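Local coordinates for protein reducing end xylose-releasing exo-oligoxylanase (Paenibacillus barengoltzii G22, PDB 5YXT) that probably hydrolyses xylo-oligosaccharides, releasing xylose from their reducing ends, as a family 8 glycoside hydrolase of xylan breakdown, at residues 77-80 with 86-89; 135-140 with 154-159; 141-146 with 150-155. All coordinates share one frame; numbering follows the deposited sequence.

In the fold
From the N terminus, contact 1 comes first: it closes the three-residue turn 81-83 between helix 68-80 and helix 84-98. The chain then runs through a short strand to helix 126-143, turns, and enters helix 152-165. Contact 3 clasps that second turn across the three residues 147-149, and contact 2 continues the same helix pairing one step deeper, so the span of contact 3 lies within that of contact 2. Contact 1 stands in series with both. Phe87 packs on Ala139, while Asp88 reaches Arg146 and Tyr152, so two successive helix pairs are joined side by side, consistent with the (α/α)6 barrel of family 8 hydrolases.

Contact 1: 77-80 with 86-89; sequences MAVQ and VFDR
Phe87 presses its beta carbon against Ala78 and its ring against Val79, and its course shows how one aromatic side chain can close the turn between two helices. Ala78 CB comes first: it lies 3.7 Å from the backbone N of Phe87 and 3.8 Å from Phe87 CB, where the backbones also come closest, 5.3 Å between Ala78 CA and Phe87 CA. The methyl also sits at the edge of the ring, near its plane. CG stands opposite the backbone N about the first torsion (chi1 -173°), which carries the ring past Ala78 to Val79. There Phe87 CD2 lies 4.0 Å from Val79 CB and CE2 is 4.1 Å from the same atom, an oblique approach to the ring. At the tip, Phe87 CZ leaves helix 68-80 behind and meets Ala139 CB. Val86, one residue earlier, adds a smaller touch, its CG1 standing 4.1 Å from Ala78 CB. All four residues are buried, and the join is purely apolar. Trp143 of helix 126-143 and Tyr152 of helix 152-165 both form T-shaped pairs with Phe87. With Ala139 and Trp143, helix 126-143 covers part of the ring; it also meets Val79 through Phe138, while Val86 turns to Phe39 of helix 24-40 and to Tyr48 of strand 48-51.

Contact 2: 135-140 with 154-159; sequences ALLFAS and TQARDL
Ala156 sets its methyl between Leu136 and Leu137, an instance of a small residue letting two helices come close. The apolar contacts carry nearly everything. Ala156 CB lies 3.7 Å from Leu136 CB and 3.6 Å from Leu137 CG, with the Leu137 CD2 methyl at 4.0 Å. Leu137 has CG opposite its carbonyl carbon (chi1 -75°), a turn that brings the branch point round to the alanine although its CB leaves the helix obliquely to the partner. Leu136 reaches along the other flank, where its CD1 crosses the aliphatic start of Gln155 at CB, 4.1 Å away. The two short segments run roughly antiparallel, 151° between their directions, and their axes approach to 8.4 Å. Polar contact is confined to one water at the margin. It donates to Ser140 OG at 2.6 Å and accepts from Arg157 NH1 at 3.3 Å, lying in the plane of the guanidinium at its edge. Around the contact, Leu136 also packs on Met75 and on Trp91, which touches Gln155 as well, and Leu137 on Phe205 and Trp208. Such chemistry suggests a seam held mainly by apolar fit, with a water bridging its margin.

Contact 3: 141-146 with 150-155; sequences HRWGDR and FNYGTQ
Arg146 and Phe150 run side by side, the guanidinium and the ring only 23° apart. Phe150 CB lies over one guanidinium face, and Arg146 NH1 comes 3.7 Å from Phe150 CD2. Tyr152 flanks the same arginine steeply turned, 77° from the guanidinium; Asp88 is modelled in a salt bridge to Arg146 and a probable hydrogen bond to Tyr152 OH, both doubtfully short. Phe150 O sits over the centre of the Tyr152 ring, 3.5 Å above its plane. Phe150 O also accepts Arg146 N at 2.8 Å. Gly144 O meets the edge of the tyrosine ring at Tyr152 CE2, 3.4 Å away. These groups line the bend of an antiparallel helical hairpin, in which Gly144, with positive phi, is the first residue to leave helical geometry and Asn151 the N-cap of the next helix. Asp145, with CG opposite its carbonyl carbon (chi1 -84°), directs OD1 to Gly153 N at 2.9 Å in an almost straight bond; Ser140 OG bonds the same oxygen. With an alanine here, the first-turn amide of Gly153 would probably lose its acceptor and the Ser140 hydroxyl one of its partners. Asn151 OD1 makes no capping bond but takes Gln155 NE2, 3.0 Å away.

Contact 1: 77-80 with 86-89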
ATOM      1  N   MET C  77     -34.646  -0.031  -2.441  1.00 13.69           N
ATOM      2  CA  MET C  77     -34.312  -1.313  -1.814  1.00 14.60           C
ATOM      3  C   MET C  77     -35.356  -2.379  -2.139  1.00 15.20           C
ATOM      4  O   MET C  77     -35.007  -3.534  -2.410  1.00 13.96           O
ATOM      5  CB  MET C  77     -34.158  -1.178  -0.285  1.00 16.23           C
ATOM      6  CG  MET C  77     -32.988  -0.330   0.239  1.00 20.00           C
ATOM      7  SD  MET C  77     -33.531   0.635   1.675  1.00 25.55           S
ATOM      8  CE  MET C  77     -32.872  -0.113   3.145  1.00 29.19           C
ATOM      9  N   ALA C  78     -36.637  -2.011  -2.113  1.00 15.04           N
ATOM     10  CA  ALA C  78     -37.700  -3.000  -2.325  1.00 15.94           C
ATOM     11  C   ALA C  78     -37.684  -3.552  -3.757  1.00 17.34           C
ATOM     12  O   ALA C  78     -37.877  -4.758  -3.970  1.00 17.44           O
ATOM     13  CB  ALA C  78     -39.061  -2.383  -1.992  1.00 15.41           C
ATOM     14  N   VAL C  79     -37.410  -2.704  -4.749  1.00 16.16           N
ATOM     15  CA  VAL C  79     -37.384  -3.210  -6.115  1.00 14.14           C
ATOM     16  C   VAL C  79     -36.094  -3.983  -6.384  1.00 17.32           C
ATOM     17  O   VAL C  79     -36.104  -4.964  -7.136  1.00 18.74           O
ATOM     18  CB  VAL C  79     -37.611  -2.065  -7.126  1.00 16.86           C
ATOM     19  CG1 VAL C  79     -36.524  -1.009  -7.030  1.00 15.26           C
ATOM     20  CG2 VAL C  79     -37.754  -2.612  -8.579  1.00 17.33           C
ATOM     21  N   GLN C  80     -34.976  -3.605  -5.762  1.00 15.54           N
ATOM     22  CA  GLN C  80     -33.760  -4.397  -5.939  1.00 17.92           C
ATOM     23  C   GLN C  80     -33.892  -5.768  -5.281  1.00 16.77           C
ATOM     24  O   GLN C  80     -33.414  -6.772  -5.817  1.00 17.64           O
ATOM     25  CB  GLN C  80     -32.554  -3.643  -5.376  1.00 13.87           C
ATOM     26  CG  GLN C  80     -32.173  -2.393  -6.165  1.00 15.09           C
ATOM     27  CD  GLN C  80     -31.767  -2.694  -7.591  1.00 14.44           C
ATOM     28  OE1 GLN C  80     -31.380  -3.803  -7.911  1.00 15.91           O
ATOM     29  NE2 GLN C  80     -31.864  -1.692  -8.460  1.00 16.99           N
ATOM     30  N   VAL C  86     -43.873  -4.378  -0.281  1.00 20.41           N
ATOM     31  CA  VAL C  86     -43.274  -3.257   0.446  1.00 19.06           C
ATOM     32  C   VAL C  86     -43.189  -2.026  -0.451  1.00 15.83           C
ATOM     33  O   VAL C  86     -43.546  -0.917  -0.046  1.00 17.46           O
ATOM     34  CB  VAL C  86     -41.889  -3.643   0.996  1.00 21.33           C
ATOM     35  CG1 VAL C  86     -41.152  -2.396   1.495  1.00 19.97           C
ATOM     36  CG2 VAL C  86     -42.023  -4.669   2.104  1.00 23.07           C
ATOM     37  N   PHE C  87     -42.730  -2.214  -1.687  1.00 17.11           N
ATOM     38  CA  PHE C  87     -42.669  -1.118  -2.650  1.00 16.16           C
ATOM     39  C   PHE C  87     -44.006  -0.397  -2.762  1.00 17.32           C
ATOM     40  O   PHE C  87     -44.067   0.831  -2.654  1.00 17.41           O
ATOM     41  CB  PHE C  87     -42.228  -1.658  -4.013  1.00 17.48           C
ATOM     42  CG  PHE C  87     -41.972  -0.581  -5.038  1.00 17.81           C
ATOM     43  CD1 PHE C  87     -43.021   0.046  -5.679  1.00 15.06           C
ATOM     44  CD2 PHE C  87     -40.666  -0.188  -5.346  1.00 17.61           C
ATOM     45  CE1 PHE C  87     -42.791   1.054  -6.618  1.00 17.02           C
ATOM     46  CE2 PHE C  87     -40.432   0.802  -6.288  1.00 15.96           C
ATOM     47  CZ  PHE C  87     -41.496   1.427  -6.921  1.00 15.39           C
ATOM     48  N   ASP C  88     -45.097  -1.151  -2.963  1.00 16.27           N
ATOM     49  CA  ASP C  88     -46.386  -0.509  -3.196  1.00 18.44           C
ATOM     50  C   ASP C  88     -46.908   0.187  -1.946  1.00 19.97           C
ATOM     51  O   ASP C  88     -47.522   1.256  -2.040  1.00 19.37           O
ATOM     52  CB  ASP C  88     -47.403  -1.535  -3.700  1.00 22.06           C
ATOM     53  CG  ASP C  88     -47.202  -1.885  -5.166  1.00 25.97           C
ATOM     54  OD1 ASP C  88     -46.379  -1.220  -5.834  1.00 24.52           O
ATOM     55  OD2 ASP C  88     -47.875  -2.818  -5.665  1.00 22.78           O
ATOM     56  N   ARG C  89     -46.651  -0.382  -0.770  1.00 20.12           N
ATOM     57  CA  ARG C  89     -47.062   0.267   0.467  1.00 17.22           C
ATOM     58  C   ARG C  89     -46.379   1.618   0.628  1.00 17.39           C
ATOM     59  O   ARG C  89     -47.026   2.620   0.960  1.00 17.81           O
ATOM     60  CB  ARG C  89     -46.760  -0.653   1.652  1.00 18.76           C
ATOM     61  CG  ARG C  89     -47.782  -1.784   1.849  1.00 22.02           C
ATOM     62  CD  ARG C  89     -47.262  -2.803   2.851  1.00 25.14           C
ATOM     63  NE  ARG C  89     -48.243  -3.822   3.226  1.00 25.68           N
ATOM     64  CZ  ARG C  89     -49.181  -3.664   4.158  1.00 30.46           C
ATOM     65  NH1 ARG C  89     -50.019  -4.664   4.428  1.00 27.91           N
ATOM     66  NH2 ARG C  89     -49.297  -2.506   4.809  1.00 28.46           N
TER

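Contact 2: 135-140 with 154-159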
ATOM      1  N   ALA C 135     -36.524   4.164  -9.267  1.00 12.21           N
ATOM      2  CA  ALA C 135     -37.178   3.022  -8.632  1.00 12.82           C
ATOM      3  C   ALA C 135     -38.467   2.648  -9.355  1.00 13.19           C
ATOM      4  O   ALA C 135     -38.723   1.466  -9.597  1.00 16.34           O
ATOM      5  CB  ALA C 135     -37.464   3.323  -7.157  1.00 12.63           C
ATOM      6  N   LEU C 136     -39.277   3.647  -9.715  1.00 16.01           N
ATOM      7  CA  LEU C 136     -40.527   3.403 -10.431  1.00 14.12           C
ATOM      8  C   LEU C 136     -40.281   2.801 -11.811  1.00 16.71           C
ATOM      9  O   LEU C 136     -41.023   1.913 -12.251  1.00 16.00           O
ATOM     10  CB  LEU C 136     -41.310   4.710 -10.550  1.00 15.82           C
ATOM     11  CG  LEU C 136     -42.003   5.189  -9.266  1.00 13.88           C
ATOM     12  CD1 LEU C 136     -42.339   6.675  -9.343  1.00 15.42           C
ATOM     13  CD2 LEU C 136     -43.258   4.334  -8.942  1.00 15.38           C
ATOM     14  N   LEU C 137     -39.257   3.286 -12.523  1.00 16.38           N
ATOM     15  CA  LEU C 137     -38.927   2.700 -13.821  1.00 16.33           C
ATOM     16  C   LEU C 137     -38.483   1.253 -13.665  1.00 17.64           C
ATOM     17  O   LEU C 137     -38.900   0.379 -14.439  1.00 17.43           O
ATOM     18  CB  LEU C 137     -37.840   3.530 -14.512  1.00 16.48           C
ATOM     19  CG  LEU C 137     -38.324   4.862 -15.099  1.00 20.65           C
ATOM     20  CD1 LEU C 137     -37.150   5.779 -15.380  1.00 17.89           C
ATOM     21  CD2 LEU C 137     -39.137   4.617 -16.371  1.00 18.72           C
ATOM     22  N   PHE C 138     -37.632   0.985 -12.666  1.00 15.25           N
ATOM     23  CA  PHE C 138     -37.258  -0.387 -12.342  1.00 14.01           C
ATOM     24  C   PHE C 138     -38.481  -1.211 -11.962  1.00 16.83           C
ATOM     25  O   PHE C 138     -38.580  -2.382 -12.328  1.00 16.34           O
ATOM     26  CB  PHE C 138     -36.246  -0.418 -11.189  1.00 16.41           C
ATOM     27  CG  PHE C 138     -34.841   0.000 -11.576  1.00 16.77           C
ATOM     28  CD1 PHE C 138     -34.459   0.079 -12.917  1.00 17.32           C
ATOM     29  CD2 PHE C 138     -33.903   0.311 -10.596  1.00 15.60           C
ATOM     30  CE1 PHE C 138     -33.157   0.479 -13.272  1.00 17.28           C
ATOM     31  CE2 PHE C 138     -32.615   0.699 -10.942  1.00 15.72           C
ATOM     32  CZ  PHE C 138     -32.246   0.784 -12.295  1.00 16.04           C
ATOM     33  N   ALA C 139     -39.406  -0.629 -11.195  1.00 16.30           N
ATOM     34  CA  ALA C 139     -40.602  -1.381 -10.823  1.00 16.56           C
ATOM     35  C   ALA C 139     -41.439  -1.694 -12.054  1.00 17.30           C
ATOM     36  O   ALA C 139     -41.970  -2.801 -12.191  1.00 20.95           O
ATOM     37  CB  ALA C 139     -41.423  -0.596  -9.791  1.00 16.76           C
ATOM     38  N   SER C 140     -41.559  -0.726 -12.961  1.00 18.89           N
ATOM     39  CA  SER C 140     -42.264  -0.963 -14.213  1.00 19.92           C
ATOM     40  C   SER C 140     -41.611  -2.096 -14.997  1.00 19.02           C
ATOM     41  O   SER C 140     -42.302  -2.919 -15.608  1.00 21.36           O
ATOM     42  CB  SER C 140     -42.301   0.327 -15.035  1.00 19.48           C
ATOM     43  OG  SER C 140     -42.941   0.141 -16.284  1.00 25.32           O
ATOM     44  N   THR C 154     -45.490   5.343 -16.015  1.00 18.60           N
ATOM     45  CA  THR C 154     -46.134   6.628 -16.269  1.00 21.19           C
ATOM     46  C   THR C 154     -45.844   7.615 -15.146  1.00 18.15           C
ATOM     47  O   THR C 154     -45.490   8.771 -15.402  1.00 19.37           O
ATOM     48  CB  THR C 154     -47.639   6.434 -16.445  1.00 22.52           C
ATOM     49  OG1 THR C 154     -47.875   5.570 -17.565  1.00 28.91           O
ATOM     50  CG2 THR C 154     -48.317   7.772 -16.693  1.00 22.99           C
ATOM     51  N   GLN C 155     -45.962   7.170 -13.889  1.00 16.84           N
ATOM     52  CA  GLN C 155     -45.629   8.047 -12.767  1.00 19.86           C
ATOM     53  C   GLN C 155     -44.193   8.550 -12.872  1.00 16.58           C
ATOM     54  O   GLN C 155     -43.913   9.717 -12.578  1.00 18.06           O
ATOM     55  CB  GLN C 155     -45.841   7.315 -11.440  1.00 18.95           C
ATOM     56  CG  GLN C 155     -47.280   6.883 -11.184  1.00 19.34           C
ATOM     57  CD  GLN C 155     -48.152   8.022 -10.735  1.00 21.91           C
ATOM     58  OE1 GLN C 155     -47.662   9.051 -10.250  1.00 24.15           O
ATOM     59  NE2 GLN C 155     -49.463   7.853 -10.887  1.00 26.46           N
ATOM     60  N   ALA C 156     -43.275   7.688 -13.312  1.00 15.89           N
ATOM     61  CA  ALA C 156     -41.865   8.063 -13.392  1.00 17.47           C
ATOM     62  C   ALA C 156     -41.616   9.086 -14.496  1.00 17.99           C
ATOM     63  O   ALA C 156     -40.934  10.100 -14.281  1.00 19.16           O
ATOM     64  CB  ALA C 156     -41.010   6.814 -13.617  1.00 17.53           C
ATOM     65  N   ARG C 157     -42.153   8.834 -15.690  1.00 17.98           N
ATOM     66  CA  ARG C 157     -41.962   9.766 -16.796  1.00 20.50           C
ATOM     67  C   ARG C 157     -42.647  11.100 -16.521  1.00 19.40           C
ATOM     68  O   ARG C 157     -42.103  12.160 -16.852  1.00 18.07           O
ATOM     69  CB  ARG C 157     -42.465   9.136 -18.096  1.00 20.50           C
ATOM     70  CG  ARG C 157     -41.573   7.978 -18.598  1.00 19.81           C
ATOM     71  CD  ARG C 157     -42.027   7.431 -19.956  1.00 22.52           C
ATOM     72  NE  ARG C 157     -43.357   6.842 -19.853  1.00 24.39           N
ATOM     73  CZ  ARG C 157     -43.596   5.565 -19.569  1.00 24.37           C
ATOM     74  NH1 ARG C 157     -42.596   4.717 -19.375  1.00 23.00           N
ATOM     75  NH2 ARG C 157     -44.850   5.135 -19.486  1.00 28.57           N
ATOM     76  N   ASP C 158     -43.836  11.073 -15.905  1.00 19.61           N
ATOM     77  CA  ASP C 158     -44.497  12.328 -15.550  1.00 21.34           C
ATOM     78  C   ASP C 158     -43.680  13.098 -14.523  1.00 19.95           C
ATOM     79  O   ASP C 158     -43.533  14.325 -14.621  1.00 18.63           O
ATOM     80  CB  ASP C 158     -45.903  12.061 -15.011  1.00 23.21           C
ATOM     81  CG  ASP C 158     -46.859  11.583 -16.080  1.00 27.51           C
ATOM     82  OD1 ASP C 158     -46.509  11.648 -17.277  1.00 28.22           O
ATOM     83  OD2 ASP C 158     -47.967  11.139 -15.716  1.00 29.23           O
ATOM     84  N   LEU C 159     -43.144  12.393 -13.523  1.00 18.58           N
ATOM     85  CA  LEU C 159     -42.288  13.051 -12.543  1.00 19.25           C
ATOM     86  C   LEU C 159     -41.071  13.687 -13.215  1.00 18.94           C
ATOM     87  O   LEU C 159     -40.748  14.858 -12.969  1.00 19.40           O
ATOM     88  CB  LEU C 159     -41.866  12.037 -11.485  1.00 21.29           C
ATOM     89  CG  LEU C 159     -41.203  12.574 -10.225  1.00 25.20           C
ATOM     90  CD1 LEU C 159     -39.698  12.692 -10.389  1.00 31.46           C
ATOM     91  CD2 LEU C 159     -41.800  13.919  -9.915  1.00 24.95           C
TER
HETATM   92  O   HOH W   1     -42.312   1.616 -18.369  1.00 28.47           O

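Contact 3: 141-146 with 150-155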
ATOM      1  N   HIS C 141     -40.284  -2.174 -14.964  1.00 17.52           N
ATOM      2  CA  HIS C 141     -39.582  -3.182 -15.758  1.00 17.81           C
ATOM      3  C   HIS C 141     -39.592  -4.554 -15.100  1.00 20.34           C
ATOM      4  O   HIS C 141     -39.751  -5.571 -15.794  1.00 21.81           O
ATOM      5  CB  HIS C 141     -38.145  -2.732 -16.019  1.00 18.01           C
ATOM      6  CG  HIS C 141     -38.054  -1.460 -16.800  1.00 20.47           C
ATOM      7  ND1 HIS C 141     -36.889  -0.732 -16.904  1.00 19.84           N
ATOM      8  CD2 HIS C 141     -38.990  -0.783 -17.510  1.00 20.62           C
ATOM      9  CE1 HIS C 141     -37.111   0.337 -17.647  1.00 21.26           C
ATOM     10  NE2 HIS C 141     -38.378   0.330 -18.025  1.00 20.26           N
ATOM     11  N   ARG C 142     -39.410  -4.618 -13.773  1.00 17.60           N
ATOM     12  CA  ARG C 142     -39.381  -5.921 -13.109  1.00 21.09           C
ATOM     13  C   ARG C 142     -40.771  -6.541 -13.033  1.00 20.15           C
ATOM     14  O   ARG C 142     -40.920  -7.757 -13.181  1.00 25.39           O
ATOM     15  CB  ARG C 142     -38.830  -5.827 -11.680  1.00 21.61           C
ATOM     16  CG  ARG C 142     -37.440  -5.255 -11.497  1.00 21.59           C
ATOM     17  CD  ARG C 142     -36.801  -5.826 -10.201  1.00 23.05           C
ATOM     18  NE  ARG C 142     -36.675  -7.290 -10.224  1.00 21.98           N
ATOM     19  CZ  ARG C 142     -36.029  -7.999  -9.300  1.00 23.49           C
ATOM     20  NH1 ARG C 142     -35.476  -7.396  -8.257  1.00 21.14           N
ATOM     21  NH2 ARG C 142     -35.937  -9.314  -9.404  1.00 22.62           N
ATOM     22  N   TRP C 143     -41.795  -5.732 -12.748  1.00 21.08           N
ATOM     23  CA  TRP C 143     -43.102  -6.252 -12.374  1.00 22.73           C
ATOM     24  C   TRP C 143     -44.218  -5.861 -13.314  1.00 25.91           C
ATOM     25  O   TRP C 143     -45.241  -6.552 -13.332  1.00 26.73           O
ATOM     26  CB  TRP C 143     -43.490  -5.775 -10.968  1.00 22.43           C
ATOM     27  CG  TRP C 143     -42.487  -6.052  -9.914  1.00 21.43           C
ATOM     28  CD1 TRP C 143     -41.770  -7.200  -9.740  1.00 22.96           C
ATOM     29  CD2 TRP C 143     -42.107  -5.174  -8.851  1.00 21.47           C
ATOM     30  NE1 TRP C 143     -40.950  -7.082  -8.644  1.00 23.77           N
ATOM     31  CE2 TRP C 143     -41.141  -5.849  -8.077  1.00 24.51           C
ATOM     32  CE3 TRP C 143     -42.476  -3.872  -8.488  1.00 21.02           C
ATOM     33  CZ2 TRP C 143     -40.546  -5.273  -6.957  1.00 18.75           C
ATOM     34  CZ3 TRP C 143     -41.884  -3.301  -7.377  1.00 18.68           C
ATOM     35  CH2 TRP C 143     -40.932  -4.005  -6.624  1.00 18.61           C
ATOM     36  N   GLY C 144     -44.073  -4.764 -14.053  1.00 24.55           N
ATOM     37  CA  GLY C 144     -45.119  -4.297 -14.932  1.00 23.54           C
ATOM     38  C   GLY C 144     -46.008  -3.265 -14.275  1.00 28.20           C
ATOM     39  O   GLY C 144     -46.329  -3.373 -13.084  1.00 26.69           O
ATOM     40  N   ASP C 145     -46.402  -2.253 -15.044  1.00 24.11           N
ATOM     41  CA  ASP C 145     -47.337  -1.258 -14.548  1.00 27.29           C
ATOM     42  C   ASP C 145     -48.627  -1.932 -14.104  1.00 30.53           C
ATOM     43  O   ASP C 145     -49.061  -2.927 -14.686  1.00 29.12           O
ATOM     44  CB  ASP C 145     -47.638  -0.222 -15.636  1.00 28.45           C
ATOM     45  CG  ASP C 145     -46.597   0.874 -15.703  1.00 27.40           C
ATOM     46  OD1 ASP C 145     -45.451   0.617 -15.288  1.00 24.04           O
ATOM     47  OD2 ASP C 145     -46.931   1.989 -16.168  1.00 30.08           O
ATOM     48  N   ARG C 146     -49.220  -1.393 -13.046  1.00 29.49           N
ATOM     49  CA  ARG C 146     -50.576  -1.743 -12.654  1.00 30.86           C
ATOM     50  C   ARG C 146     -51.420  -0.484 -12.782  1.00 30.75           C
ATOM     51  O   ARG C 146     -51.001   0.470 -13.441  1.00 29.62           O
ATOM     52  CB  ARG C 146     -50.591  -2.295 -11.232  1.00 31.24           C
ATOM     53  CG  ARG C 146     -51.536  -3.445 -11.003  1.00 41.47           C
ATOM     54  CD  ARG C 146     -51.382  -3.890  -9.570  1.00 38.74           C
ATOM     55  NE  ARG C 146     -49.969  -3.873  -9.235  1.00 37.68           N
ATOM     56  CZ  ARG C 146     -49.470  -3.457  -8.083  1.00 31.58           C
ATOM     57  NH1 ARG C 146     -50.266  -3.022  -7.115  1.00 32.13           N
ATOM     58  NH2 ARG C 146     -48.160  -3.489  -7.901  1.00 39.03           N
ATOM     59  N   PHE C 150     -50.322   2.969  -9.225  1.00 20.60           N
ATOM     60  CA  PHE C 150     -49.269   1.988  -9.440  1.00 21.39           C
ATOM     61  C   PHE C 150     -48.970   1.768 -10.916  1.00 23.76           C
ATOM     62  O   PHE C 150     -48.491   0.691 -11.292  1.00 22.84           O
ATOM     63  CB  PHE C 150     -49.623   0.668  -8.757  1.00 24.13           C
ATOM     64  CG  PHE C 150     -50.027   0.826  -7.317  1.00 27.52           C
ATOM     65  CD1 PHE C 150     -49.119   1.289  -6.373  1.00 24.99           C
ATOM     66  CD2 PHE C 150     -51.318   0.525  -6.905  1.00 25.99           C
ATOM     67  CE1 PHE C 150     -49.493   1.442  -5.046  1.00 22.92           C
ATOM     68  CE2 PHE C 150     -51.697   0.676  -5.581  1.00 28.23           C
ATOM     69  CZ  PHE C 150     -50.787   1.134  -4.651  1.00 25.51           C
ATOM     70  N   ASN C 151     -49.233   2.773 -11.754  1.00 21.69           N
ATOM     71  CA  ASN C 151     -48.826   2.760 -13.153  1.00 22.84           C
ATOM     72  C   ASN C 151     -47.404   3.316 -13.206  1.00 21.80           C
ATOM     73  O   ASN C 151     -47.160   4.440 -13.637  1.00 21.21           O
ATOM     74  CB  ASN C 151     -49.811   3.550 -14.014  1.00 19.93           C
ATOM     75  CG  ASN C 151     -50.114   4.949 -13.463  1.00 24.49           C
ATOM     76  OD1 ASN C 151     -50.033   5.203 -12.254  1.00 23.18           O
ATOM     77  ND2 ASN C 151     -50.464   5.870 -14.365  1.00 24.01           N
ATOM     78  N   TYR C 152     -46.452   2.473 -12.771  1.00 23.65           N
ATOM     79  CA  TYR C 152     -45.130   2.937 -12.334  1.00 19.65           C
ATOM     80  C   TYR C 152     -44.414   3.754 -13.405  1.00 18.00           C
ATOM     81  O   TYR C 152     -43.902   4.842 -13.125  1.00 19.84           O
ATOM     82  CB  TYR C 152     -44.248   1.747 -11.944  1.00 18.85           C
ATOM     83  CG  TYR C 152     -44.826   0.760 -10.939  1.00 20.70           C
ATOM     84  CD1 TYR C 152     -45.171   1.164  -9.653  1.00 19.45           C
ATOM     85  CD2 TYR C 152     -44.988  -0.581 -11.274  1.00 18.69           C
ATOM     86  CE1 TYR C 152     -45.672   0.260  -8.732  1.00 22.50           C
ATOM     87  CE2 TYR C 152     -45.486  -1.504 -10.356  1.00 21.02           C
ATOM     88  CZ  TYR C 152     -45.832  -1.077  -9.087  1.00 24.47           C
ATOM     89  OH  TYR C 152     -46.329  -1.978  -8.161  1.00 20.80           O
ATOM     90  N   GLY C 153     -44.310   3.213 -14.626  1.00 20.35           N
ATOM     91  CA  GLY C 153     -43.566   3.901 -15.673  1.00 21.19           C
ATOM     92  C   GLY C 153     -44.163   5.246 -16.038  1.00 21.15           C
ATOM     93  O   GLY C 153     -43.439   6.200 -16.337  1.00 18.37           O
ATOM     94  N   THR C 154     -45.490   5.343 -16.015  1.00 18.60           N
ATOM     95  CA  THR C 154     -46.134   6.628 -16.269  1.00 21.19           C
ATOM     96  C   THR C 154     -45.844   7.615 -15.146  1.00 18.15           C
ATOM     97  O   THR C 154     -45.490   8.771 -15.402  1.00 19.37           O
ATOM     98  CB  THR C 154     -47.639   6.434 -16.445  1.00 22.52           C
ATOM     99  OG1 THR C 154     -47.875   5.570 -17.565  1.00 28.91           O
ATOM    100  CG2 THR C 154     -48.317   7.772 -16.693  1.00 22.99           C
ATOM    101  N   GLN C 155     -45.962   7.170 -13.889  1.00 16.84           N
ATOM    102  CA  GLN C 155     -45.629   8.047 -12.767  1.00 19.86           C
ATOM    103  C   GLN C 155     -44.193   8.550 -12.872  1.00 16.58           C
ATOM    104  O   GLN C 155     -43.913   9.717 -12.578  1.00 18.06           O
ATOM    105  CB  GLN C 155     -45.841   7.315 -11.440  1.00 18.95           C
ATOM    106  CG  GLN C 155     -47.280   6.883 -11.184  1.00 19.34           C
ATOM    107  CD  GLN C 155     -48.152   8.022 -10.735  1.00 21.91           C
ATOM    108  OE1 GLN C 155     -47.662   9.051 -10.250  1.00 24.15           O
ATOM    109  NE2 GLN C 155     -49.463   7.853 -10.887  1.00 26.46           N
TER